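Local coordinates for spindle pole body-associated protein VIK1 (Saccharomyces cerevisiae, PDB 2O0A), which recruits the minus end-directed kinesin Kar3 to microtubules, binding them through a motor-like C-terminal domain that lacks a nucleotide-binding site, at residues S81-H84 against D85-L88; N275-K278 against L279-I282; V64-H67 against L68-S71. All coordinates share one frame; numbering follows the deposited sequence.

Interaction 1: S81-H84 against D85-L88; sequences SVYH and DMCL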
ATOM      1  N   SER A  81       6.884  -0.785  -8.892  1.00 13.15           N
ATOM      2  CA  SER A  81       8.054   0.087  -9.056  1.00 13.84           C
ATOM      3  C   SER A  81       7.855   1.264 -10.017  1.00 13.96           C
ATOM      4  O   SER A  81       8.433   2.325  -9.810  1.00 14.52           O
ATOM      5  CB  SER A  81       9.290  -0.721  -9.469  1.00 15.06           C
ATOM      6  OG  SER A  81       9.126  -1.221 -10.771  1.00 17.01           O
ATOM      7  N   VAL A  82       7.050   1.105 -11.064  1.00 13.98           N
ATOM      8  CA  VAL A  82       6.808   2.235 -11.971  1.00 14.19           C
ATOM      9  C   VAL A  82       6.118   3.420 -11.259  1.00 14.22           C
ATOM     10  O   VAL A  82       6.532   4.583 -11.394  1.00 14.25           O
ATOM     11  CB  VAL A  82       6.016   1.794 -13.226  1.00 14.38           C
ATOM     12  CG1 VAL A  82       5.703   2.991 -14.096  1.00 14.84           C
ATOM     13  CG2 VAL A  82       6.795   0.728 -14.009  1.00 15.05           C
ATOM     14  N   TYR A  83       5.080   3.116 -10.482  1.00 12.88           N
ATOM     15  CA  TYR A  83       4.419   4.117  -9.651  1.00 12.71           C
ATOM     16  C   TYR A  83       5.391   4.741  -8.638  1.00 11.97           C
ATOM     17  O   TYR A  83       5.468   5.968  -8.494  1.00 13.62           O
ATOM     18  CB  TYR A  83       3.261   3.437  -8.930  1.00 13.68           C
ATOM     19  CG  TYR A  83       2.689   4.177  -7.749  1.00 12.76           C
ATOM     20  CD1 TYR A  83       1.844   5.265  -7.931  1.00 13.36           C
ATOM     21  CD2 TYR A  83       2.991   3.787  -6.431  1.00 10.76           C
ATOM     22  CE1 TYR A  83       1.295   5.945  -6.858  1.00 11.76           C
ATOM     23  CE2 TYR A  83       2.441   4.453  -5.337  1.00 11.76           C
ATOM     24  CZ  TYR A  83       1.590   5.532  -5.552  1.00 10.91           C
ATOM     25  OH  TYR A  83       1.013   6.207  -4.519  1.00 12.87           O
ATOM     26  N   HIS A  84       6.114   3.885  -7.917  1.00 12.31           N
ATOM     27  CA  HIS A  84       7.063   4.339  -6.919  1.00 12.21           C
ATOM     28  C   HIS A  84       8.109   5.267  -7.521  1.00 12.80           C
ATOM     29  O   HIS A  84       8.343   6.351  -6.996  1.00 13.90           O
ATOM     30  CB  HIS A  84       7.726   3.118  -6.275  1.00 11.83           C
ATOM     31  CG  HIS A  84       8.916   3.448  -5.434  1.00 13.09           C
ATOM     32  ND1 HIS A  84       8.818   3.849  -4.123  1.00 13.52           N
ATOM     33  CD2 HIS A  84      10.238   3.445  -5.732  1.00 14.93           C
ATOM     34  CE1 HIS A  84      10.031   4.075  -3.642  1.00 14.48           C
ATOM     35  NE2 HIS A  84      10.909   3.829  -4.597  1.00 15.41           N
ATOM     36  N   ASP A  85       8.693   4.846  -8.634  1.00 14.06           N
ATOM     37  CA  ASP A  85       9.743   5.625  -9.288  1.00 14.21           C
ATOM     38  C   ASP A  85       9.198   6.964  -9.755  1.00 15.05           C
ATOM     39  O   ASP A  85       9.853   7.992  -9.587  1.00 16.01           O
ATOM     40  CB  ASP A  85      10.346   4.863 -10.467  1.00 14.42           C
ATOM     41  CG  ASP A  85      11.223   3.695 -10.044  1.00 16.42           C
ATOM     42  OD1 ASP A  85      11.576   3.585  -8.845  1.00 17.68           O
ATOM     43  OD2 ASP A  85      11.580   2.896 -10.933  1.00 19.51           O
ATOM     44  N   MET A  86       7.978   6.959 -10.289  1.00 15.13           N
ATOM     45  CA  MET A  86       7.351   8.191 -10.754  1.00 15.71           C
ATOM     46  C   MET A  86       7.169   9.173  -9.606  1.00 15.62           C
ATOM     47  O   MET A  86       7.540  10.345  -9.719  1.00 15.87           O
ATOM     48  CB  MET A  86       6.009   7.888 -11.412  1.00 15.66           C
ATOM     49  CG  MET A  86       5.250   9.152 -11.797  1.00 16.66           C
ATOM     50  SD  MET A  86       3.480   8.883 -12.088  1.00 18.00           S
ATOM     51  CE  MET A  86       2.902   8.591 -10.433  1.00 17.37           C
ATOM     52  N   CYS A  87       6.614   8.703  -8.491  1.00 14.74           N
ATOM     53  CA  CYS A  87       6.373   9.598  -7.348  1.00 15.13           C
ATOM     54  C   CYS A  87       7.675  10.191  -6.830  1.00 15.85           C
ATOM     55  O   CYS A  87       7.745  11.396  -6.568  1.00 16.65           O
ATOM     56  CB  CYS A  87       5.641   8.875  -6.222  1.00 15.14           C
ATOM     57  SG  CYS A  87       3.945   8.439  -6.646  1.00 15.16           S
ATOM     58  N   LEU A  88       8.724   9.371  -6.728  1.00 16.15           N
ATOM     59  CA  LEU A  88      10.035   9.900  -6.318  1.00 17.71           C
ATOM     60  C   LEU A  88      10.583  10.906  -7.330  1.00 18.69           C
ATOM     61  O   LEU A  88      11.039  11.996  -6.939  1.00 19.83           O
ATOM     62  CB  LEU A  88      11.052   8.786  -6.062  1.00 17.91           C
ATOM     63  CG  LEU A  88      10.881   7.965  -4.787  1.00 17.94           C
ATOM     64  CD1 LEU A  88      12.018   6.965  -4.733  1.00 17.14           C
ATOM     65  CD2 LEU A  88      10.860   8.834  -3.531  1.00 18.00           C
TER
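Cys-87 lays its sulfur over one face of the Tyr-83 ring, one helical turn earlier. SG sits 4.0 Å from the centre of that ring and 25° off its normal, displaced toward the rim. The closest ring atom is CE1 of Tyr-83, 3.6 Å from SG of Cys-87. This is a Cys sulfur-aromatic contact. It is possible because the tyrosine ring swings beside its own carbonyl carbon, CG anti to the backbone N (chi1 164°), while SG of Cys-87 lies beside its own N. Met-86 CE reaches the same ring obliquely, 4.3 Å from Tyr-83 CD1. Both segments lie on helix 72-89 of the kinesin-like motor homology domain. Tyr-83 OH bonds to the backbone O of Asn-95, at the start of strand 94-99, so this ring links the helix to the central sheet. His-84 has the same first torsion, on another side of the helix. Leu-88 CG stands over one face of the imidazole, off toward its rim, and CD1 of Leu-88 comes 3.3 Å from NE2 of His-84. At the ring's edge, near its plane, Asp-85 OD1 lies 3.4 Å from His-84 CD2. That oxygen is also hydrogen-bonded to Tyr-122 OH. Tyr-122 and Phe-114 both meet the imidazole edge-to-face. Beneath these side chains runs ordinary helix bonding, such as Cys-87 N to Tyr-83 O at 3.0 Å.

Interaction 2: N275-K278 against L279-I282; sequences NVNK and LLTI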
ATOM      1  N   ASN A 275     -14.435 -13.164   3.323  1.00 24.80           N
ATOM      2  CA  ASN A 275     -14.384 -11.705   3.258  1.00 24.75           C
ATOM      3  C   ASN A 275     -14.279 -11.089   1.864  1.00 24.06           C
ATOM      4  O   ASN A 275     -14.331  -9.869   1.723  1.00 23.78           O
ATOM      5  CB  ASN A 275     -13.259 -11.179   4.158  1.00 24.69           C
ATOM      6  CG  ASN A 275     -13.477 -11.528   5.620  1.00 26.65           C
ATOM      7  OD1 ASN A 275     -12.539 -11.887   6.330  1.00 29.35           O
ATOM      8  ND2 ASN A 275     -14.723 -11.435   6.071  1.00 28.40           N
ATOM      9  N   VAL A 276     -14.175 -11.921   0.832  1.00 23.47           N
ATOM     10  CA  VAL A 276     -13.899 -11.406  -0.503  1.00 23.13           C
ATOM     11  C   VAL A 276     -14.986 -10.461  -1.046  1.00 22.78           C
ATOM     12  O   VAL A 276     -14.665  -9.449  -1.648  1.00 22.38           O
ATOM     13  CB  VAL A 276     -13.536 -12.536  -1.501  1.00 22.72           C
ATOM     14  CG1 VAL A 276     -14.773 -13.352  -1.910  1.00 24.04           C
ATOM     15  CG2 VAL A 276     -12.811 -11.967  -2.730  1.00 23.26           C
ATOM     16  N   ASN A 277     -16.261 -10.759  -0.796  1.00 22.50           N
ATOM     17  CA  ASN A 277     -17.325  -9.944  -1.365  1.00 22.45           C
ATOM     18  C   ASN A 277     -17.358  -8.493  -0.846  1.00 21.79           C
ATOM     19  O   ASN A 277     -17.603  -7.557  -1.614  1.00 22.01           O
ATOM     20  CB  ASN A 277     -18.680 -10.663  -1.247  1.00 23.14           C
ATOM     21  CG  ASN A 277     -18.703 -12.005  -1.997  0.50 23.93           C
ATOM     22  OD1 ASN A 277     -17.865 -12.268  -2.859  0.50 25.75           O
ATOM     23  ND2 ASN A 277     -19.676 -12.849  -1.672  0.60 25.58           N
ATOM     24  N   LYS A 278     -17.081  -8.318   0.449  1.00 21.30           N
ATOM     25  CA  LYS A 278     -16.980  -7.000   1.071  1.00 21.28           C
ATOM     26  C   LYS A 278     -15.811  -6.212   0.490  1.00 19.95           C
ATOM     27  O   LYS A 278     -15.951  -5.024   0.170  1.00 20.08           O
ATOM     28  CB  LYS A 278     -16.812  -7.147   2.581  1.00 21.92           C
ATOM     29  CG  LYS A 278     -18.115  -7.494   3.300  1.00 25.07           C
ATOM     30  CD  LYS A 278     -18.695  -6.286   3.978  1.00 28.24           C
ATOM     31  CE  LYS A 278     -19.477  -6.665   5.243  1.00 29.64           C
ATOM     32  NZ  LYS A 278     -20.626  -7.580   4.967  1.00 30.58           N
ATOM     33  N   LEU A 279     -14.666  -6.881   0.343  1.00 19.71           N
ATOM     34  CA  LEU A 279     -13.486  -6.244  -0.247  1.00 19.18           C
ATOM     35  C   LEU A 279     -13.720  -5.861  -1.714  1.00 18.47           C
ATOM     36  O   LEU A 279     -13.280  -4.797  -2.161  1.00 17.75           O
ATOM     37  CB  LEU A 279     -12.213  -7.094  -0.048  1.00 18.80           C
ATOM     38  CG  LEU A 279     -11.419  -6.862   1.263  1.00 19.94           C
ATOM     39  CD1 LEU A 279     -12.235  -7.093   2.536  1.00 20.41           C
ATOM     40  CD2 LEU A 279     -10.104  -7.659   1.319  1.00 21.42           C
ATOM     41  N   LEU A 280     -14.447  -6.691  -2.463  1.00 18.03           N
ATOM     42  CA  LEU A 280     -14.825  -6.299  -3.825  1.00 18.33           C
ATOM     43  C   LEU A 280     -15.713  -5.056  -3.807  1.00 18.51           C
ATOM     44  O   LEU A 280     -15.494  -4.126  -4.565  1.00 18.87           O
ATOM     45  CB  LEU A 280     -15.505  -7.458  -4.567  1.00 17.95           C
ATOM     46  CG  LEU A 280     -14.615  -8.666  -4.869  1.00 19.32           C
ATOM     47  CD1 LEU A 280     -15.482  -9.824  -5.328  1.00 17.22           C
ATOM     48  CD2 LEU A 280     -13.553  -8.315  -5.924  1.00 19.45           C
ATOM     49  N   THR A 281     -16.702  -5.016  -2.914  1.00 19.00           N
ATOM     50  CA  THR A 281     -17.539  -3.821  -2.797  1.00 19.87           C
ATOM     51  C   THR A 281     -16.724  -2.553  -2.503  1.00 19.49           C
ATOM     52  O   THR A 281     -16.935  -1.503  -3.108  1.00 20.10           O
ATOM     53  CB  THR A 281     -18.647  -4.031  -1.749  1.00 20.34           C
ATOM     54  OG1 THR A 281     -19.499  -5.084  -2.205  1.00 21.83           O
ATOM     55  CG2 THR A 281     -19.471  -2.745  -1.546  1.00 21.56           C
ATOM     56  N   ILE A 282     -15.773  -2.668  -1.589  1.00 19.43           N
ATOM     57  CA  ILE A 282     -14.924  -1.539  -1.223  1.00 19.56           C
ATOM     58  C   ILE A 282     -14.081  -1.091  -2.406  1.00 19.46           C
ATOM     59  O   ILE A 282     -13.926   0.109  -2.634  1.00 19.47           O
ATOM     60  CB  ILE A 282     -14.081  -1.868   0.018  1.00 19.73           C
ATOM     61  CG1 ILE A 282     -15.031  -2.061   1.206  1.00 21.32           C
ATOM     62  CG2 ILE A 282     -13.065  -0.749   0.309  1.00 19.27           C
ATOM     63  CD1 ILE A 282     -14.398  -2.561   2.465  1.00 21.13           C
TER
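The first turns of the C-terminal helix 276-289 of the motor homology domain form this contact. Val-276 and Leu-280 stand one turn apart, and their methyls just meet. Val-276 CG2 comes within 4.3 Å of Leu-280 CD1, a loose apolar touch. Leu-280 bends back over the preceding turn, its CG anti to the carbonyl carbon (chi1 -67°). This brings CG of Leu-280 to 3.3 Å from the carbonyl O of Val-276, which also accepts the N-H of Leu-280. Ile-282, two residues on, does the same: its CG1 lies 3.3 Å from the O of Lys-278. Leu-279 and Val-276 rest on Leu-270 of strand 265-270. Ile-282 packs on Ile-234 and Phe-237 of helix 231-243, and Leu-280 on Tyr-59. The helix is thus seated against the central sheet, helix 231-243 and the small sheet that holds Tyr-59. Helix bonding starts weakly, with Leu-279 N 3.3 Å from Asn-275 O. It then tightens to 2.9 Å between Leu-280 N and Val-276 O. On the exposed side, Asn-277 O accepts the N-H of Thr-281 at 3.0 Å, and Thr-281 OG1 lies 3.2 Å from that same Asn-277 O.

Interaction 3: V64-H67 against L68-S71; sequences VIPH and LKVS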
ATOM      1  N   VAL A  64      -5.198  -7.135 -11.902  1.00 15.04           N
ATOM      2  CA  VAL A  64      -5.402  -8.277 -11.006  1.00 15.64           C
ATOM      3  C   VAL A  64      -4.148  -9.132 -11.087  1.00 16.05           C
ATOM      4  O   VAL A  64      -3.747  -9.609 -12.154  1.00 15.53           O
ATOM      5  CB  VAL A  64      -6.677  -9.080 -11.385  1.00 15.81           C
ATOM      6  CG1 VAL A  64      -6.759 -10.375 -10.572  1.00 17.31           C
ATOM      7  CG2 VAL A  64      -7.890  -8.206 -11.149  1.00 16.66           C
ATOM      8  N   ILE A  65      -3.496  -9.284  -9.945  1.00 15.62           N
ATOM      9  CA  ILE A  65      -2.176  -9.873  -9.873  1.00 15.75           C
ATOM     10  C   ILE A  65      -2.234 -11.213  -9.158  1.00 17.07           C
ATOM     11  O   ILE A  65      -2.618 -11.265  -7.999  1.00 15.25           O
ATOM     12  CB  ILE A  65      -1.215  -8.914  -9.094  1.00 15.75           C
ATOM     13  CG1 ILE A  65      -1.109  -7.563  -9.805  1.00 15.94           C
ATOM     14  CG2 ILE A  65       0.151  -9.538  -8.923  1.00 14.52           C
ATOM     15  CD1 ILE A  65      -0.572  -6.439  -8.904  1.00 15.58           C
ATOM     16  N   PRO A  66      -1.827 -12.299  -9.834  1.00 17.86           N
ATOM     17  CA  PRO A  66      -1.878 -13.613  -9.191  1.00 18.74           C
ATOM     18  C   PRO A  66      -0.664 -13.897  -8.304  1.00 19.14           C
ATOM     19  O   PRO A  66       0.465 -13.975  -8.795  1.00 19.68           O
ATOM     20  CB  PRO A  66      -1.926 -14.577 -10.384  1.00 18.80           C
ATOM     21  CG  PRO A  66      -1.203 -13.849 -11.475  1.00 18.64           C
ATOM     22  CD  PRO A  66      -1.320 -12.372 -11.217  1.00 18.78           C
ATOM     23  N   HIS A  67      -0.911 -14.071  -7.011  1.00 20.43           N
ATOM     24  CA  HIS A  67       0.142 -14.362  -6.045  1.00 22.17           C
ATOM     25  C   HIS A  67       0.909 -15.676  -6.310  1.00 22.85           C
ATOM     26  O   HIS A  67       2.082 -15.779  -5.986  1.00 24.15           O
ATOM     27  CB  HIS A  67      -0.427 -14.352  -4.621  1.00 23.13           C
ATOM     28  CG  HIS A  67       0.617 -14.361  -3.547  1.00 26.29           C
ATOM     29  ND1 HIS A  67       1.015 -13.217  -2.886  1.00 30.47           N
ATOM     30  CD2 HIS A  67       1.324 -15.378  -2.996  1.00 29.09           C
ATOM     31  CE1 HIS A  67       1.936 -13.526  -1.994  1.00 29.66           C
ATOM     32  NE2 HIS A  67       2.145 -14.830  -2.042  1.00 31.29           N
ATOM     33  N   LEU A  68       0.267 -16.675  -6.914  1.00 24.27           N
ATOM     34  CA  LEU A  68       1.002 -17.903  -7.229  1.00 24.43           C
ATOM     35  C   LEU A  68       2.039 -17.670  -8.320  1.00 23.99           C
ATOM     36  O   LEU A  68       2.977 -18.452  -8.461  1.00 24.81           O
ATOM     37  CB  LEU A  68       0.062 -19.051  -7.616  1.00 24.87           C
ATOM     38  CG  LEU A  68      -0.877 -18.843  -8.804  1.00 24.65           C
ATOM     39  CD1 LEU A  68      -0.156 -19.050 -10.134  0.70 26.77           C
ATOM     40  CD2 LEU A  68      -2.079 -19.786  -8.684  1.00 27.03           C
ATOM     41  N   LYS A  69       1.872 -16.583  -9.078  1.00 23.42           N
ATOM     42  CA  LYS A  69       2.820 -16.207 -10.122  1.00 22.74           C
ATOM     43  C   LYS A  69       3.770 -15.086  -9.675  1.00 21.31           C
ATOM     44  O   LYS A  69       4.920 -15.036 -10.106  1.00 21.70           O
ATOM     45  CB  LYS A  69       2.072 -15.794 -11.397  1.00 23.41           C
ATOM     46  CG  LYS A  69       2.952 -15.154 -12.448  1.00 26.70           C
ATOM     47  CD  LYS A  69       2.530 -15.463 -13.868  1.00 31.13           C
ATOM     48  CE  LYS A  69       1.208 -14.858 -14.234  1.00 32.07           C
ATOM     49  NZ  LYS A  69       1.207 -14.527 -15.681  1.00 33.29           N
ATOM     50  N   VAL A  70       3.269 -14.188  -8.820  1.00 18.57           N
ATOM     51  CA  VAL A  70       4.018 -12.992  -8.420  1.00 17.70           C
ATOM     52  C   VAL A  70       4.209 -12.988  -6.898  1.00 16.40           C
ATOM     53  O   VAL A  70       3.264 -12.752  -6.143  1.00 16.61           O
ATOM     54  CB  VAL A  70       3.299 -11.695  -8.905  1.00 17.06           C
ATOM     55  CG1 VAL A  70       4.081 -10.460  -8.493  1.00 16.65           C
ATOM     56  CG2 VAL A  70       3.076 -11.715 -10.418  1.00 17.72           C
ATOM     57  N   SER A  71       5.435 -13.291  -6.453  1.00 16.15           N
ATOM     58  CA  SER A  71       5.805 -13.246  -5.033  1.00 16.03           C
ATOM     59  C   SER A  71       5.794 -11.804  -4.568  1.00 15.81           C
ATOM     60  O   SER A  71       5.802 -10.902  -5.404  1.00 15.98           O
ATOM     61  CB  SER A  71       7.219 -13.769  -4.841  1.00 16.11           C
ATOM     62  OG  SER A  71       8.149 -12.912  -5.494  1.00 17.93           O
TER
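Val-70 meets Ile-65 and Pro-66 where the chain turns out of strand 63-66. Its CB lies 3.8 Å from Ile-65 CG2 and also close to the carbonyl O of Pro-66. From CB the two methyls part. CG1, anti to the backbone N (chi1 -180°), passes Ile-65 CG2 at 4.1 Å. Val-70 CG2 touches that same isoleucine methyl too, and lies 3.8 Å from Pro-66 O. The Val-70 backbone is held as well. Its N-H bonds to Pro-66 O at 2.8 Å, in the carbonyl plane. Lys-69 N bonds to the same oxygen at 3.0 Å, but from above that plane. Two successive N-H groups thus converge on one acceptor between strand 63-66 and helix 72-89. The Lys-69 bond closes a beta turn over 66-69, the Val-70 bond an alpha turn over 66-70. Lys-69 runs beside the proline ring, with its CB and CE both near Pro-66 CG. On the other side of the turn, Val-70 O lies over one face of the His-67 ring, offset toward the rim. It also makes a CA-H...O contact with His-67 and is hydrogen-bonded to Tyr-31 OH. Ser-71 follows at the N-cap, its OG bonded to Lys-74 N. The polar work of the turn therefore falls mainly on backbone atoms, with Pro-66 O gripped twice, while Ile-65 and Val-70 supply a small apolar seam beside it.

From the N terminus, interaction 3 comes first. It closes the short turn that takes the chain from strand 63-66 into helix 72-89. Interaction 1 follows further along that same helix, with its centre about 20 Å from that of interaction 3. Interaction 2 comes last, at the start of the final helix 276-289. The three stand in series, so none nests in or crosses another, and none touches another. Interactions 1 and 2 lie on opposite sides of the chain's centre, their centres about 27 Å apart. Interaction 3 starts in the central sheet, where strand 63-66 runs beside 27-32, while the helices of interactions 1 and 2 pack on that sheet.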